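Local coordinates for protein unsaturated chondroitin disaccharide hydrolase (Streptococcus agalactiae, PDB 3ANK) that hydrolyses unsaturated chondroitin, hyaluronan and heparin disaccharides, releasing the 4,5-unsaturated uronic acid and preferring sulfated substrates, at residues 49-54 and 64-69; 68-73 and 376-381. The protein carries 1 engineered substitution. All blocks are in the same frame, centred on the assembly; numbering follows the deposited sequence.

Interaction 1: 49-54 and 64-69. With GCD (4-deoxy-alpha-L-threo-hex-4-enopyranuronic acid), chain B.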
loop_
_atom_site.group_PDB
_atom_site.type_symbol
_atom_site.label_atom_id
_atom_site.label_comp_id
_atom_site.label_asym_id
_atom_site.label_seq_id
_atom_site.Cartn_x
_atom_site.Cartn_y
_atom_site.Cartn_z
ATOM N N GLU A 49 -8.258 10.450 19.732
ATOM C CA GLU A 49 -6.812 10.470 19.508
ATOM C C GLU A 49 -6.207 9.066 19.431
ATOM O O GLU A 49 -4.989 8.901 19.363
ATOM C CB GLU A 49 -6.102 11.324 20.555
ATOM C CG GLU A 49 -6.524 12.779 20.482
ATOM C CD GLU A 49 -5.811 13.647 21.488
ATOM O OE1 GLU A 49 -4.688 13.284 21.893
ATOM O OE2 GLU A 49 -6.371 14.692 21.871
ATOM N N GLU A 50 -7.073 8.059 19.429
ATOM C CA GLU A 50 -6.636 6.676 19.301
ATOM C C GLU A 50 -6.715 6.197 17.849
ATOM O O GLU A 50 -6.832 7.008 16.928
ATOM C CB GLU A 50 -7.454 5.773 20.223
ATOM C CG GLU A 50 -7.214 6.059 21.691
ATOM C CD GLU A 50 -5.742 6.012 22.051
ATOM O OE1 GLU A 50 -5.326 6.771 22.946
ATOM O OE2 GLU A 50 -4.995 5.223 21.432
ATOM N N TYR A 51 -6.637 4.885 17.648
ATOM C CA TYR A 51 -6.534 4.332 16.291
ATOM C C TYR A 51 -7.454 3.148 16.024
ATOM O O TYR A 51 -7.902 2.492 16.950
ATOM C CB TYR A 51 -5.092 3.889 16.046
ATOM C CG TYR A 51 -4.106 5.002 16.265
ATOM C CD1 TYR A 51 -3.694 5.347 17.545
ATOM C CD2 TYR A 51 -3.599 5.726 15.190
ATOM C CE1 TYR A 51 -2.795 6.386 17.748
ATOM C CE2 TYR A 51 -2.716 6.755 15.382
ATOM C CZ TYR A 51 -2.317 7.083 16.657
ATOM O OH TYR A 51 -1.439 8.107 16.840
ATOM N N PRO A 52 -7.717 2.859 14.740
ATOM C CA PRO A 52 -8.428 1.618 14.410
ATOM C C PRO A 52 -7.515 0.400 14.581
ATOM O O PRO A 52 -6.296 0.534 14.528
ATOM C CB PRO A 52 -8.802 1.794 12.934
ATOM C CG PRO A 52 -7.809 2.800 12.392
ATOM C CD PRO A 52 -7.418 3.690 13.559
ATOM N N THR A 53 -8.106 -0.770 14.805
ATOM C CA THR A 53 -7.356 -2.012 14.742
ATOM C C THR A 53 -6.996 -2.261 13.274
ATOM O O THR A 53 -7.604 -1.668 12.388
ATOM C CB THR A 53 -8.188 -3.178 15.279
ATOM O OG1 THR A 53 -9.518 -3.098 14.740
ATOM C CG2 THR A 53 -8.256 -3.126 16.807
ATOM N N PRO A 54 -6.000 -3.122 13.005
ATOM C CA PRO A 54 -5.614 -3.352 11.609
ATOM C C PRO A 54 -6.815 -3.667 10.719
ATOM O O PRO A 54 -6.929 -3.158 9.602
ATOM C CB PRO A 54 -4.693 -4.569 11.714
ATOM C CG PRO A 54 -4.011 -4.374 13.010
ATOM C CD PRO A 54 -5.090 -3.811 13.942
ATOM N N MET A 64 -7.742 1.087 19.391
ATOM C CA MET A 64 -6.507 0.641 20.015
ATOM C C MET A 64 -5.503 1.782 20.135
ATOM O O MET A 64 -5.697 2.874 19.580
ATOM C CB MET A 64 -5.886 -0.503 19.208
ATOM C CG MET A 64 -5.295 -0.035 17.869
ATOM S SD MET A 64 -4.233 -1.241 17.045
ATOM C CE MET A 64 -2.946 -1.450 18.274
ATOM N N ASP A 65 -4.418 1.520 20.853
ATOM C CA ASP A 65 -3.357 2.503 21.025
ATOM C C ASP A 65 -2.325 2.390 19.905
ATOM O O ASP A 65 -2.499 1.622 18.966
ATOM C CB ASP A 65 -2.686 2.328 22.385
ATOM C CG ASP A 65 -2.060 0.962 22.551
ATOM O OD1 ASP A 65 -1.387 0.741 23.587
ATOM O OD2 ASP A 65 -2.235 0.104 21.652
ATOM N N ASN A 66 -1.240 3.141 20.020
ATOM C CA ASN A 66 -0.261 3.224 18.947
ATOM C C ASN A 66 0.828 2.157 19.019
ATOM O O ASN A 66 1.996 2.465 19.247
ATOM C CB ASN A 66 0.349 4.634 18.895
ATOM C CG ASN A 66 1.019 4.929 17.564
ATOM O OD1 ASN A 66 1.213 4.029 16.744
ATOM N ND2 ASN A 66 1.376 6.192 17.342
ATOM N N THR A 67 0.445 0.907 18.779
ATOM C CA THR A 67 1.348 -0.222 18.985
ATOM C C THR A 67 1.284 -1.311 17.905
ATOM O O THR A 67 1.829 -2.399 18.094
ATOM C CB THR A 67 1.081 -0.884 20.357
ATOM O OG1 THR A 67 -0.246 -1.417 20.374
ATOM C CG2 THR A 67 1.205 0.133 21.481
ATOM N N GLU A 68 0.624 -1.036 16.778
ATOM C CA GLU A 68 0.551 -2.007 15.672
ATOM C C GLU A 68 1.413 -1.559 14.495
ATOM O O GLU A 68 2.077 -0.535 14.580
ATOM C CB GLU A 68 -0.901 -2.223 15.223
ATOM C CG GLU A 68 -1.542 -3.485 15.795
ATOM C CD GLU A 68 -0.960 -4.760 15.192
ATOM O OE1 GLU A 68 0.013 -4.680 14.411
ATOM O OE2 GLU A 68 -1.488 -5.845 15.481
ATOM N N TRP A 69 1.422 -2.323 13.405
ATOM C CA TRP A 69 2.184 -1.920 12.214
ATOM C C TRP A 69 1.328 -1.020 11.317
ATOM O O TRP A 69 1.801 -0.490 10.313
ATOM C CB TRP A 69 2.680 -3.145 11.422
ATOM C CG TRP A 69 1.604 -3.925 10.715
ATOM C CD1 TRP A 69 0.818 -4.905 11.251
ATOM C CD2 TRP A 69 1.203 -3.800 9.335
ATOM N NE1 TRP A 69 -0.049 -5.392 10.298
ATOM C CE2 TRP A 69 0.164 -4.732 9.117
ATOM C CE3 TRP A 69 1.615 -2.983 8.269
ATOM C CZ2 TRP A 69 -0.468 -4.878 7.878
ATOM C CZ3 TRP A 69 0.994 -3.129 7.042
ATOM C CH2 TRP A 69 -0.044 -4.070 6.856
HETATM C C1 GCD B . 2.775 -7.502 8.359
HETATM C C2 GCD B . 4.042 -7.002 7.690
HETATM C C3 GCD B . 3.717 -5.765 6.861
HETATM C C4 GCD B . 2.624 -6.173 5.889
HETATM C C5 GCD B . 1.741 -7.196 6.210
HETATM C C6 GCD B . 0.691 -7.591 5.191
HETATM O O2 GCD B . 5.000 -6.679 8.692
HETATM O O3 GCD B . 4.874 -5.363 6.120
HETATM O O5 GCD B . 1.748 -7.845 7.414
HETATM O O6A GCD B . -0.115 -8.480 5.519
HETATM O O6B GCD B . 0.669 -6.984 4.102
#
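Tyr-51 and Met-64 form the antiparallel hydrogen-bonded pair of a two-stranded sheet, a small beta element in a mainly helical (alpha/alpha)6 barrel. The two backbone bonds are reciprocal: Tyr-51 N gives to Met-64 O at 2.9 Å, and Met-64 N to Tyr-51 O at 2.8 Å. Met-64 O also lies at the edge of the Tyr-51 ring. The Tyr-51 and Asn-66 side chains meet at a slant, ring and amide planes 40° apart; Tyr-51 OH approaches Asn-66 ND2 at a poor angle for bonding. That amide is satisfied by helix 88-106 instead, OD1 accepting from Arg-104 NH1 and ND2 bonding Ser-100 OG. Asp-65 OD2 takes the hydroxyl of Thr-67 from above the carboxylate plane. Met-64 runs its CG past Pro-52 O, and the extended chi2 (167°) carries the sulfur on to Thr-53 CA and Pro-54 CD. Pro-54 CG also packs on the Glu-68 carboxylate, at 3.8 Å from CD. The loop delivers Trp-69 to the sugar pocket, where one indole face covers the unsaturated uronate GCD, CH2 lying 3.5 Å from C4. Trp-69 NE1 bonds Tyr-364 OH, while its backbone N gives to Glu-68 OE1 at 2.9 Å, using the anti lone pair of that oxygen.

Interaction 2: 68-73 and 376-381. With GCD (4-deoxy-alpha-L-threo-hex-4-enopyranuronic acid), chain B.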
loop_
_atom_site.group_PDB
_atom_site.type_symbol
_atom_site.label_atom_id
_atom_site.label_comp_id
_atom_site.label_asym_id
_atom_site.label_seq_id
_atom_site.Cartn_x
_atom_site.Cartn_y
_atom_site.Cartn_z
ATOM N N GLU A 68 0.624 -1.036 16.778
ATOM C CA GLU A 68 0.551 -2.007 15.672
ATOM C C GLU A 68 1.413 -1.559 14.495
ATOM O O GLU A 68 2.077 -0.535 14.580
ATOM C CB GLU A 68 -0.901 -2.223 15.223
ATOM C CG GLU A 68 -1.542 -3.485 15.795
ATOM C CD GLU A 68 -0.960 -4.760 15.192
ATOM O OE1 GLU A 68 0.013 -4.680 14.411
ATOM O OE2 GLU A 68 -1.488 -5.845 15.481
ATOM N N TRP A 69 1.422 -2.323 13.405
ATOM C CA TRP A 69 2.184 -1.920 12.214
ATOM C C TRP A 69 1.328 -1.020 11.317
ATOM O O TRP A 69 1.801 -0.490 10.313
ATOM C CB TRP A 69 2.680 -3.145 11.422
ATOM C CG TRP A 69 1.604 -3.925 10.715
ATOM C CD1 TRP A 69 0.818 -4.905 11.251
ATOM C CD2 TRP A 69 1.203 -3.800 9.335
ATOM N NE1 TRP A 69 -0.049 -5.392 10.298
ATOM C CE2 TRP A 69 0.164 -4.732 9.117
ATOM C CE3 TRP A 69 1.615 -2.983 8.269
ATOM C CZ2 TRP A 69 -0.468 -4.878 7.878
ATOM C CZ3 TRP A 69 0.994 -3.129 7.042
ATOM C CH2 TRP A 69 -0.044 -4.070 6.856
ATOM N N THR A 70 0.071 -0.835 11.707
ATOM C CA THR A 70 -0.920 -0.257 10.812
ATOM C C THR A 70 -1.376 1.142 11.210
ATOM O O THR A 70 -2.130 1.785 10.474
ATOM C CB THR A 70 -2.157 -1.146 10.747
ATOM O OG1 THR A 70 -2.573 -1.439 12.083
ATOM C CG2 THR A 70 -1.847 -2.447 10.030
ATOM N N ASN A 71 -0.910 1.624 12.358
ATOM C CA ASN A 71 -1.418 2.879 12.893
ATOM C C ASN A 71 -1.291 4.058 11.933
ATOM O O ASN A 71 -2.166 4.936 11.895
ATOM C CB ASN A 71 -0.778 3.185 14.247
ATOM C CG ASN A 71 -1.090 2.124 15.267
ATOM O OD1 ASN A 71 -2.030 2.263 16.065
ATOM N ND2 ASN A 71 -0.360 1.020 15.206
ATOM N N GLY A 72 -0.206 4.072 11.161
ATOM C CA GLY A 72 0.069 5.170 10.231
ATOM C C GLY A 72 -0.955 5.333 9.120
ATOM O O GLY A 72 -1.152 6.430 8.605
ATOM N N PHE A 73 -1.582 4.231 8.727
ATOM C CA PHE A 73 -2.581 4.256 7.666
ATOM C C PHE A 73 -3.807 5.059 8.091
ATOM O O PHE A 73 -4.467 5.677 7.259
ATOM C CB PHE A 73 -2.984 2.828 7.266
ATOM C CG PHE A 73 -1.869 2.047 6.615
ATOM C CD1 PHE A 73 -1.315 2.470 5.406
ATOM C CD2 PHE A 73 -1.371 0.900 7.205
ATOM C CE1 PHE A 73 -0.279 1.749 4.803
ATOM C CE2 PHE A 73 -0.345 0.176 6.608
ATOM C CZ PHE A 73 0.192 0.592 5.403
ATOM N N ASN A 376 -9.933 -3.400 6.169
ATOM C CA ASN A 376 -8.662 -3.203 6.848
ATOM C C ASN A 376 -8.167 -1.794 6.586
ATOM O O ASN A 376 -8.562 -1.149 5.594
ATOM C CB ASN A 376 -7.629 -4.259 6.451
ATOM C CG ASN A 376 -7.436 -4.353 4.953
ATOM O OD1 ASN A 376 -7.085 -3.370 4.289
ATOM N ND2 ASN A 376 -7.656 -5.542 4.409
ATOM N N ILE A 377 -7.331 -1.300 7.491
ATOM C CA ILE A 377 -6.981 0.106 7.476
ATOM C C ILE A 377 -6.015 0.464 6.326
ATOM O O ILE A 377 -6.055 1.590 5.805
ATOM C CB ILE A 377 -6.435 0.552 8.851
ATOM C CG1 ILE A 377 -6.328 2.083 8.920
ATOM C CG2 ILE A 377 -5.097 -0.148 9.132
ATOM C CD1 ILE A 377 -7.653 2.824 8.649
ATOM N N TRP A 378 -5.158 -0.472 5.920
ATOM C CA TRP A 378 -4.295 -0.190 4.761
ATOM C C TRP A 378 -5.130 -0.175 3.476
ATOM O O TRP A 378 -4.889 0.636 2.591
ATOM C CB TRP A 378 -3.102 -1.158 4.646
ATOM C CG TRP A 378 -3.511 -2.600 4.558
ATOM C CD1 TRP A 378 -3.683 -3.348 3.420
ATOM C CD2 TRP A 378 -3.827 -3.464 5.657
ATOM N NE1 TRP A 378 -4.084 -4.626 3.755
ATOM C CE2 TRP A 378 -4.185 -4.719 5.118
ATOM C CE3 TRP A 378 -3.860 -3.292 7.047
ATOM C CZ2 TRP A 378 -4.557 -5.798 5.924
ATOM C CZ3 TRP A 378 -4.228 -4.369 7.842
ATOM C CH2 TRP A 378 -4.566 -5.604 7.279
ATOM N N GLY A 379 -6.124 -1.055 3.394
ATOM C CA GLY A 379 -7.062 -1.039 2.271
ATOM C C GLY A 379 -7.781 0.296 2.163
ATOM O O GLY A 379 -7.928 0.853 1.073
ATOM N N ASP A 380 -8.235 0.807 3.300
ATOM C CA ASP A 380 -8.924 2.088 3.329
ATOM C C ASP A 380 -7.978 3.189 2.880
ATOM O O ASP A 380 -8.357 4.057 2.094
ATOM C CB ASP A 380 -9.412 2.408 4.748
ATOM C CG ASP A 380 -10.569 1.543 5.172
ATOM O OD1 ASP A 380 -11.128 0.803 4.328
ATOM O OD2 ASP A 380 -10.907 1.594 6.367
ATOM N N TYR A 381 -6.752 3.150 3.389
ATOM C CA TYR A 381 -5.754 4.148 3.035
ATOM C C TYR A 381 -5.459 4.155 1.532
ATOM O O TYR A 381 -5.485 5.214 0.894
ATOM C CB TYR A 381 -4.445 3.992 3.819
ATOM C CG TYR A 381 -3.431 4.951 3.252
ATOM C CD1 TYR A 381 -2.558 4.548 2.243
ATOM C CD2 TYR A 381 -3.430 6.292 3.635
ATOM C CE1 TYR A 381 -1.665 5.434 1.681
ATOM C CE2 TYR A 381 -2.545 7.194 3.073
ATOM C CZ TYR A 381 -1.665 6.760 2.093
ATOM O OH TYR A 381 -0.797 7.652 1.521
HETATM C C1 GCD B . 2.775 -7.502 8.359
HETATM C C2 GCD B . 4.042 -7.002 7.690
HETATM C C3 GCD B . 3.717 -5.765 6.861
HETATM C C4 GCD B . 2.624 -6.173 5.889
HETATM C C5 GCD B . 1.741 -7.196 6.210
HETATM C C6 GCD B . 0.691 -7.591 5.191
HETATM O O2 GCD B . 5.000 -6.679 8.692
HETATM O O3 GCD B . 4.874 -5.363 6.120
HETATM O O5 GCD B . 1.748 -7.845 7.414
HETATM O O6A GCD B . -0.115 -8.480 5.519
HETATM O O6B GCD B . 0.669 -6.984 4.102
#
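Phe-73 and Trp-378 carry this buried contact between the first turn of helix 71-85 and that of helix 377-391. A CH-pi contact joins them: Trp-378 CB stands over the Phe-73 ring, 3.6 Å from its centroid and 11° off the normal. Two further aromatic pairs are oblique. The six-membered rings of Trp-69 and Trp-378 have centroids 5.1 Å apart and planes at 34°; those of Phe-73 and Tyr-381 are inclined at 47°, with Phe-73 CD1 against Tyr-381 CB.

Aliphatic packing fills in beside the rings. Thr-70 CB presses on Ile-377 CG2 at 3.5 Å, tighter than usual for two carbons. The CG2 methyl of Thr-70, anti to the carbonyl carbon, covers the face of the Trp-69 indole remote from the sugar and reaches Trp-378 CE3 at 3.7 Å. Ile-377 CG1 meets Phe-73 CB at 3.8 Å.

The polar side-chain bonds of 376-381 lie within that segment or run to residues outside the pair. Asn-376 is the N-cap of helix 377-391: its OD1 accepts from Gly-379 N at 2.7 Å, nearly straight out from the amide carbonyl, and lies over the Trp-378 face opposite Trp-69. Tyr-381 OH bonds Glu-385 OE1, while Trp-378 NE1 has a weak bond to Ser-306 OG.

Trp-69 is thus layered between the Thr-70 methyl and the pyranose, with Trp-378 against its benzo end. Asp-115, the nucleophile, and Asn-175, the engineered replacement of the proton donor, both hydrogen-bond the same sugar. An aromatic platform under a bound sugar is characteristic of glycoside hydrolase pockets, here in the alpha6/alpha6 barrel of family 88.

Interactions 1 and 2 lie about 9 Å apart, centre to centre, and share Glu-68 and Trp-69. Along the chain, strand 51-52 comes first, then strand 63-64 and the loop into helix 71-85; segment 376-381 follows some 300 residues later, on the last helix, 377-391. Interaction 1 is local and partly buried, about 17 Å from the chain centre, whereas interaction 2 is buried, about 9 Å from it, and brings an early and the final helix of the barrel together. A probable hydrogen bond, Pro-54 O to Ile-377 N at 2.8 Å, joins them directly. The strand pair lies farther from the sugar, and the loop from it carries Trp-69 into the pocket, beside the meeting helix starts.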